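Local coordinates for protein D-alanyl transferase DltD (Enterococcus faecium TX0133A04, PDB 6PFX) that probably takes part in the D-alanylation of lipoteichoic acid in the Gram-positive cell wall, as a membrane-associated member of the DltD family, at residues R13-M19 with R68-A74; A92-K96 with K284-E288. One frame throughout, in Å; residues are numbered along the deposited sequence.

Contact 1. Residues R13-M19 with R68-A74; sequences RRASSSM and RPFLLGA
Leu71 N donates a nearly straight hydrogen bond to Ser16 O, 2.8 Å long with an angle of 174° at the hydrogen. It ties helix 9-18 to strand 68-71. One water adds a second tie: it accepts from Met19 N and donates to Ala15 O and Leu71 O. Ser16 OG turns back within its helix and donates to Arg13 O at 2.7 Å.

The aromatic contact is a CH-pi interaction. Ser16 CA sits over one face of the Phe70 ring, 3.6 Å from its centroid. Phe70 CG is anti to its backbone N (chi1 -162°), which turns the ring toward Ser16. Ala15 CB meets Phe70 CZ at 4.2 Å.

The apolar group is built on Met19. Its CG lies 3.9 Å from Leu71 CB. The chain then bends at chi3, and CE packs against Ala74. Gly73 O is buried here without a polar partner.

At the other end two arginines cross at about a right angle. Arg13 CD lies over one face of the Arg68 guanidinium, whose plane is 84° from that of Arg13. Weak, long ion pairs from Arg13 to Glu10, Glu61 and Asp207 would partly offset the like charges.

Strand 68-71 is outermost within this chain in a parallel sheet, consistent with the SGNH hydrolase fold, and the N-terminal helix packs against it.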
ATOM      1  N   ARG A  13      10.035  11.037 -13.785  1.00 21.40           N
ATOM      2  CA  ARG A  13       8.660  11.520 -13.696  1.00 22.00           C
ATOM      3  C   ARG A  13       7.692  10.505 -14.285  1.00 22.46           C
ATOM      4  O   ARG A  13       6.657  10.193 -13.683  1.00 19.26           O
ATOM      5  CB  ARG A  13       8.555  12.861 -14.423  1.00 22.76           C
ATOM      6  CG  ARG A  13       7.191  13.508 -14.389  1.00 30.78           C
ATOM      7  CD  ARG A  13       7.286  14.961 -14.859  1.00 37.64           C
ATOM      8  NE  ARG A  13       5.972  15.574 -15.040  1.00 48.57           N
ATOM      9  CZ  ARG A  13       5.391  15.795 -16.219  1.00 50.64           C
ATOM     10  NH1 ARG A  13       5.999  15.463 -17.351  1.00 54.95           N
ATOM     11  NH2 ARG A  13       4.192  16.360 -16.263  1.00 50.77           N
ATOM     12  N   ARG A  14       8.015   9.968 -15.462  1.00 20.86           N
ATOM     13  CA  ARG A  14       7.189   8.914 -16.036  1.00 16.78           C
ATOM     14  C   ARG A  14       7.101   7.720 -15.092  1.00 20.30           C
ATOM     15  O   ARG A  14       6.014   7.176 -14.856  1.00 17.46           O
ATOM     16  CB  ARG A  14       7.752   8.495 -17.395  1.00 22.05           C
ATOM     17  CG  ARG A  14       7.545   9.524 -18.499  1.00 36.01           C
ATOM     18  CD  ARG A  14       8.551   9.335 -19.634  1.00 38.51           C
ATOM     19  NE  ARG A  14       8.526   7.979 -20.176  1.00 39.29           N
ATOM     20  CZ  ARG A  14       9.564   7.383 -20.759  1.00 37.06           C
ATOM     21  NH1 ARG A  14      10.727   8.014 -20.874  1.00 39.93           N
ATOM     22  NH2 ARG A  14       9.439   6.146 -21.222  1.00 42.06           N
ATOM     23  N   ALA A  15       8.242   7.305 -14.533  1.00 17.92           N
ATOM     24  CA  ALA A  15       8.263   6.161 -13.629  1.00 17.55           C
ATOM     25  C   ALA A  15       7.390   6.393 -12.402  1.00 14.32           C
ATOM     26  O   ALA A  15       6.766   5.450 -11.890  1.00 15.56           O
ATOM     27  CB  ALA A  15       9.700   5.877 -13.182  1.00 17.86           C
ATOM     28  N   SER A  16       7.348   7.641 -11.907  1.00 15.92           N
ATOM     29  CA  SER A  16       6.671   7.949 -10.651  1.00 15.63           C
ATOM     30  C   SER A  16       5.179   7.649 -10.704  1.00 18.47           C
ATOM     31  O   SER A  16       4.555   7.505  -9.650  1.00 17.82           O
ATOM     32  CB  SER A  16       6.886   9.419 -10.251  1.00 17.18           C
ATOM     33  OG  SER A  16       6.165  10.317 -11.077  1.00 19.26           O
ATOM     34  N   SER A  17       4.598   7.541 -11.898  1.00 16.91           N
ATOM     35  CA  SER A  17       3.183   7.238 -12.042  1.00 15.08           C
ATOM     36  C   SER A  17       2.927   5.962 -12.826  1.00 20.20           C
ATOM     37  O   SER A  17       1.761   5.625 -13.064  1.00 23.12           O
ATOM     38  CB  SER A  17       2.458   8.409 -12.719  1.00 20.42           C
ATOM     39  OG  SER A  17       2.961   8.633 -14.026  1.00 27.02           O
ATOM     40  N   SER A  18       3.974   5.221 -13.198  1.00 18.37           N
ATOM     41  CA  SER A  18       3.797   4.066 -14.066  1.00 22.94           C
ATOM     42  C   SER A  18       3.255   2.846 -13.332  1.00 19.50           C
ATOM     43  O   SER A  18       2.555   2.027 -13.940  1.00 21.31           O
ATOM     44  CB  SER A  18       5.139   3.672 -14.685  1.00 22.28           C
ATOM     45  OG  SER A  18       6.033   3.204 -13.683  1.00 22.10           O
ATOM     46  N   MET A  19       3.589   2.689 -12.049  1.00 20.81           N
ATOM     47  CA  MET A  19       3.310   1.450 -11.317  1.00 21.59           C
ATOM     48  C   MET A  19       3.888   0.237 -12.053  1.00 21.21           C
ATOM     49  O   MET A  19       3.413  -0.889 -11.911  1.00 21.75           O
ATOM     50  CB  MET A  19       1.813   1.318 -11.009  1.00 20.61           C
ATOM     51  CG  MET A  19       1.302   2.418 -10.065  1.00 19.88           C
ATOM     52  SD  MET A  19      -0.482   2.629  -9.949  1.00 25.81           S
ATOM     53  CE  MET A  19      -1.021   0.965  -9.560  1.00 27.63           C
ATOM     54  N   ARG A  68       5.714  15.505  -5.655  1.00 15.04           N
ATOM     55  CA  ARG A  68       5.064  14.614  -6.608  1.00 16.04           C
ATOM     56  C   ARG A  68       4.957  13.226  -6.010  1.00 12.71           C
ATOM     57  O   ARG A  68       5.965  12.662  -5.539  1.00 12.79           O
ATOM     58  CB  ARG A  68       5.899  14.594  -7.897  1.00 19.63           C
ATOM     59  CG  ARG A  68       5.338  13.719  -8.990  1.00 24.36           C
ATOM     60  CD  ARG A  68       6.099  13.857 -10.319  1.00 34.43           C
ATOM     61  NE  ARG A  68       5.934  15.163 -10.959  1.00 40.60           N
ATOM     62  CZ  ARG A  68       6.828  16.149 -10.910  1.00 38.98           C
ATOM     63  NH1 ARG A  68       7.965  15.999 -10.248  1.00 44.91           N
ATOM     64  NH2 ARG A  68       6.579  17.293 -11.531  1.00 48.48           N
ATOM     65  N   PRO A  69       3.771  12.620  -5.984  1.00 12.03           N
ATOM     66  CA  PRO A  69       3.689  11.234  -5.508  1.00 13.02           C
ATOM     67  C   PRO A  69       4.525  10.315  -6.389  1.00 12.46           C
ATOM     68  O   PRO A  69       4.595  10.481  -7.607  1.00 14.74           O
ATOM     69  CB  PRO A  69       2.193  10.901  -5.596  1.00 12.76           C
ATOM     70  CG  PRO A  69       1.506  12.238  -5.664  1.00 14.27           C
ATOM     71  CD  PRO A  69       2.451  13.167  -6.358  1.00 13.72           C
ATOM     72  N   PHE A  70       5.175   9.345  -5.758  1.00 12.46           N
ATOM     73  CA  PHE A  70       5.800   8.234  -6.465  1.00 12.27           C
ATOM     74  C   PHE A  70       4.967   7.006  -6.092  1.00 12.65           C
ATOM     75  O   PHE A  70       4.943   6.596  -4.926  1.00 13.75           O
ATOM     76  CB  PHE A  70       7.268   8.069  -6.093  1.00 14.28           C
ATOM     77  CG  PHE A  70       8.023   7.253  -7.085  1.00 15.70           C
ATOM     78  CD1 PHE A  70       7.794   5.894  -7.180  1.00 13.93           C
ATOM     79  CD2 PHE A  70       8.932   7.842  -7.947  1.00 16.33           C
ATOM     80  CE1 PHE A  70       8.479   5.120  -8.113  1.00 18.76           C
ATOM     81  CE2 PHE A  70       9.601   7.087  -8.894  1.00 17.58           C
ATOM     82  CZ  PHE A  70       9.385   5.720  -8.969  1.00 17.80           C
ATOM     83  N   LEU A  71       4.227   6.465  -7.053  1.00 12.67           N
ATOM     84  CA  LEU A  71       3.238   5.438  -6.746  1.00 13.20           C
ATOM     85  C   LEU A  71       3.908   4.075  -6.656  1.00 12.47           C
ATOM     86  O   LEU A  71       4.479   3.584  -7.637  1.00 17.96           O
ATOM     87  CB  LEU A  71       2.149   5.429  -7.813  1.00 14.09           C
ATOM     88  CG  LEU A  71       1.529   6.783  -8.145  1.00 12.62           C
ATOM     89  CD1 LEU A  71       0.477   6.616  -9.214  1.00 15.65           C
ATOM     90  CD2 LEU A  71       0.924   7.431  -6.906  1.00 15.16           C
ATOM     91  N   LEU A  72       3.804   3.445  -5.491  1.00 14.84           N
ATOM     92  CA  LEU A  72       4.482   2.183  -5.241  1.00 14.21           C
ATOM     93  C   LEU A  72       3.534   1.030  -4.950  1.00 18.85           C
ATOM     94  O   LEU A  72       3.994  -0.093  -4.708  1.00 27.94           O
ATOM     95  CB  LEU A  72       5.513   2.345  -4.118  1.00 18.46           C
ATOM     96  CG  LEU A  72       6.732   3.208  -4.471  1.00 18.93           C
ATOM     97  CD1 LEU A  72       7.574   3.462  -3.234  1.00 20.44           C
ATOM     98  CD2 LEU A  72       7.571   2.559  -5.574  1.00 15.11           C
ATOM     99  N   GLY A  73       2.253   1.249  -4.987  1.00 23.09           N
ATOM    100  CA  GLY A  73       1.325   0.145  -5.021  1.00 21.18           C
ATOM    101  C   GLY A  73       0.932  -0.241  -6.445  1.00 28.21           C
ATOM    102  O   GLY A  73       1.067   0.553  -7.377  1.00 31.30           O
ATOM    103  N   ALA A  74       0.435  -1.469  -6.584  1.00 20.70           N
ATOM    104  CA  ALA A  74      -0.037  -2.006  -7.856  1.00 23.14           C
ATOM    105  C   ALA A  74      -1.012  -3.136  -7.548  1.00 21.50           C
ATOM    106  O   ALA A  74      -1.179  -3.520  -6.386  1.00 19.21           O
ATOM    107  CB  ALA A  74       1.134  -2.504  -8.720  1.00 25.03           C
TER
HETATM  108  O   HOH W   1       5.104   4.021 -10.209  1.00 20.08           O

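Contact 2. Residues A92-K96 with K284-E288; sequences AMKNK and KNHNE
Asn287 reaches across to Met93 and Lys96 with its side-chain amide. CB starts beside the carbonyl of Lys96, 3.5 Å from Lys96 O. With CG anti to the carbonyl carbon of Asn287 (chi1 -69°), the amide is carried in toward the turn from Met93 to Lys96. CG is 3.6 Å from Lys96 O and 3.9 Å from Met93 O. OD1 approaches the methyl CE of Met93 at 4.0 Å and accepts a weak hydrogen bond from Asn285 ND2.

ND2 is the working tip. It donates to Met93 O at 2.8 Å and to Lys96 O at 2.9 Å. Both acceptors are tilted somewhat from the amide plane. Met93 O also takes Lys96 N, the bond that closes this type II beta turn, so two donors hold it.

The backbones meet as well. Asn95 N donates to Asn285 O at 2.9 Å, nearly along the C=O axis. Asn285 O is presented where helix 271-284 has ended, just before the Schellman residue His286. There Asn95 and His286 lie side by side, with Asn95 ND2 3.6 Å from His286 CB. A water donates to Asn95 O and accepts from Glu288 N.

One neutral amide thus supplies both hydrogens to the two ends of a turn. The bonds across the contact rest on amide and backbone groups and fix the turn against the loop leading into strand 288-293.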
ATOM      1  N   ALA A  92      17.569   5.732   1.300  1.00 15.95           N
ATOM      2  CA  ALA A  92      16.820   6.672   0.474  1.00 16.17           C
ATOM      3  C   ALA A  92      15.509   7.053   1.141  1.00 18.94           C
ATOM      4  O   ALA A  92      14.969   8.132   0.879  1.00 19.18           O
ATOM      5  CB  ALA A  92      16.579   6.081  -0.915  1.00 20.12           C
ATOM      6  N   MET A  93      14.993   6.194   2.015  1.00 16.63           N
ATOM      7  CA  MET A  93      13.744   6.470   2.702  1.00 13.28           C
ATOM      8  C   MET A  93      13.917   7.213   4.015  1.00 17.30           C
ATOM      9  O   MET A  93      12.917   7.602   4.620  1.00 16.72           O
ATOM     10  CB  MET A  93      13.012   5.156   3.003  1.00 19.84           C
ATOM     11  CG  MET A  93      12.457   4.504   1.791  1.00 22.02           C
ATOM     12  SD  MET A  93      10.904   5.286   1.351  1.00 26.29           S
ATOM     13  CE  MET A  93       9.819   4.760   2.691  1.00 22.78           C
ATOM     14  N   LYS A  94      15.140   7.419   4.484  1.00 14.89           N
ATOM     15  CA  LYS A  94      15.312   7.974   5.817  1.00 14.34           C
ATOM     16  C   LYS A  94      14.610   9.324   5.928  1.00 16.43           C
ATOM     17  O   LYS A  94      14.781  10.208   5.081  1.00 16.30           O
ATOM     18  CB  LYS A  94      16.805   8.128   6.121  1.00 17.76           C
ATOM     19  CG  LYS A  94      17.091   8.609   7.546  1.00 26.52           C
ATOM     20  CD  LYS A  94      18.575   8.766   7.827  1.00 39.21           C
ATOM     21  CE  LYS A  94      18.800   9.250   9.253  1.00 45.92           C
ATOM     22  NZ  LYS A  94      20.246   9.432   9.549  1.00 53.73           N
ATOM     23  N   ASN A  95      13.806   9.477   6.975  1.00 14.60           N
ATOM     24  CA  ASN A  95      13.186  10.734   7.363  1.00 13.94           C
ATOM     25  C   ASN A  95      12.119  11.225   6.390  1.00 14.75           C
ATOM     26  O   ASN A  95      11.589  12.319   6.585  1.00 17.58           O
ATOM     27  CB  ASN A  95      14.219  11.861   7.553  1.00 17.62           C
ATOM     28  CG  ASN A  95      15.174  11.593   8.686  1.00 25.53           C
ATOM     29  OD1 ASN A  95      16.384  11.757   8.544  1.00 30.41           O
ATOM     30  ND2 ASN A  95      14.635  11.208   9.829  1.00 20.97           N
ATOM     31  N   LYS A  96      11.775  10.467   5.360  1.00 14.85           N
ATOM     32  CA  LYS A  96      10.760  10.946   4.436  1.00 12.25           C
ATOM     33  C   LYS A  96       9.353  10.859   5.023  1.00 11.73           C
ATOM     34  O   LYS A  96       9.034  10.005   5.859  1.00 12.40           O
ATOM     35  CB  LYS A  96      10.818  10.152   3.129  1.00 18.51           C
ATOM     36  CG  LYS A  96      12.095  10.401   2.324  1.00 24.00           C
ATOM     37  CD  LYS A  96      12.055   9.747   0.953  1.00 26.38           C
ATOM     38  CE  LYS A  96      11.173  10.519  -0.019  1.00 17.41           C
ATOM     39  NZ  LYS A  96      11.766  11.737  -0.653  1.00 15.89           N
ATOM     40  N   LYS A 284      12.103   2.436  11.912  1.00 13.79           N
ATOM     41  CA  LYS A 284      13.567   2.464  11.885  1.00 14.26           C
ATOM     42  C   LYS A 284      14.087   3.592  11.006  1.00 16.34           C
ATOM     43  O   LYS A 284      15.144   4.164  11.299  1.00 17.46           O
ATOM     44  CB  LYS A 284      14.113   1.098  11.466  1.00 18.54           C
ATOM     45  CG  LYS A 284      13.929   0.060  12.577  1.00 23.80           C
ATOM     46  CD  LYS A 284      14.305  -1.363  12.180  1.00 25.78           C
ATOM     47  CE  LYS A 284      14.036  -2.356  13.321  1.00 28.28           C
ATOM     48  NZ  LYS A 284      14.127  -3.777  12.850  1.00 34.30           N
ATOM     49  N   ASN A 285      13.350   3.943   9.954  1.00 15.03           N
ATOM     50  CA  ASN A 285      13.699   5.051   9.080  1.00 16.57           C
ATOM     51  C   ASN A 285      13.268   6.413   9.609  1.00 12.03           C
ATOM     52  O   ASN A 285      13.534   7.431   8.954  1.00 13.97           O
ATOM     53  CB  ASN A 285      12.977   4.905   7.740  1.00 15.79           C
ATOM     54  CG  ASN A 285      13.590   3.889   6.849  1.00 17.77           C
ATOM     55  OD1 ASN A 285      14.761   3.538   6.984  1.00 25.65           O
ATOM     56  ND2 ASN A 285      12.806   3.430   5.882  1.00 24.71           N
ATOM     57  N   HIS A 286      12.574   6.464  10.741  1.00 13.08           N
ATOM     58  CA  HIS A 286      12.009   7.714  11.254  1.00 13.28           C
ATOM     59  C   HIS A 286      11.106   8.393  10.222  1.00 11.82           C
ATOM     60  O   HIS A 286      11.103   9.620  10.071  1.00 15.86           O
ATOM     61  CB  HIS A 286      13.111   8.635  11.786  1.00 16.01           C
ATOM     62  CG  HIS A 286      14.002   7.965  12.792  1.00 23.54           C
ATOM     63  ND1 HIS A 286      13.574   7.638  14.062  1.00 33.86           N
ATOM     64  CD2 HIS A 286      15.282   7.532  12.705  1.00 31.47           C
ATOM     65  CE1 HIS A 286      14.556   7.043  14.717  1.00 29.18           C
ATOM     66  NE2 HIS A 286      15.604   6.966  13.916  1.00 34.72           N
ATOM     67  N   ASN A 287      10.317   7.591   9.510  1.00 13.48           N
ATOM     68  CA  ASN A 287       9.344   8.139   8.586  1.00 13.67           C
ATOM     69  C   ASN A 287       8.157   8.687   9.366  1.00 11.78           C
ATOM     70  O   ASN A 287       7.689   8.068  10.322  1.00 17.59           O
ATOM     71  CB  ASN A 287       8.809   7.051   7.656  1.00 13.74           C
ATOM     72  CG  ASN A 287       9.837   6.553   6.682  1.00 13.12           C
ATOM     73  OD1 ASN A 287      10.107   5.360   6.606  1.00 13.00           O
ATOM     74  ND2 ASN A 287      10.438   7.467   5.941  1.00 14.28           N
ATOM     75  N   GLU A 288       7.647   9.833   8.943  1.00 10.98           N
ATOM     76  CA  GLU A 288       6.331  10.282   9.369  1.00 12.56           C
ATOM     77  C   GLU A 288       5.345   9.786   8.322  1.00 11.44           C
ATOM     78  O   GLU A 288       5.607   9.897   7.121  1.00 12.20           O
ATOM     79  CB  GLU A 288       6.278  11.800   9.468  1.00 15.97           C
ATOM     80  CG  GLU A 288       7.128  12.367  10.622  1.00 14.41           C
ATOM     81  CD  GLU A 288       6.506  12.156  12.006  1.00 18.46           C
ATOM     82  OE1 GLU A 288       5.326  11.757  12.113  1.00 13.89           O
ATOM     83  OE2 GLU A 288       7.209  12.393  13.013  1.00 22.27           O
TER
HETATM   84  O   HOH W   2       9.370  12.251   8.199  1.00 23.22           O

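The two contacts belong to one parallel sheet but to different parts of it. Contact 1 involves the outermost strand 68-71. Contact 2 joins the loops that lead into the neighbouring strands 97-101 and 288-293. Strand 39-43 lies between strands 68-71 and 97-101, and it bridges the contacts: Tyr39 touches Ser16 and Arg68, and its carbonyl oxygen accepts from Lys96 NZ. The centres of contact 1 and contact 2 are about 19 Å apart, and the nearest atoms of contact 1 and contact 2 are about 6 Å apart. The side chain of Met19 lies near, without touching, Ser46, His348 and Asp345, which have the geometry of a Ser-His-Asp triad, consistent with the SGNH hydrolase clan but unconfirmed here.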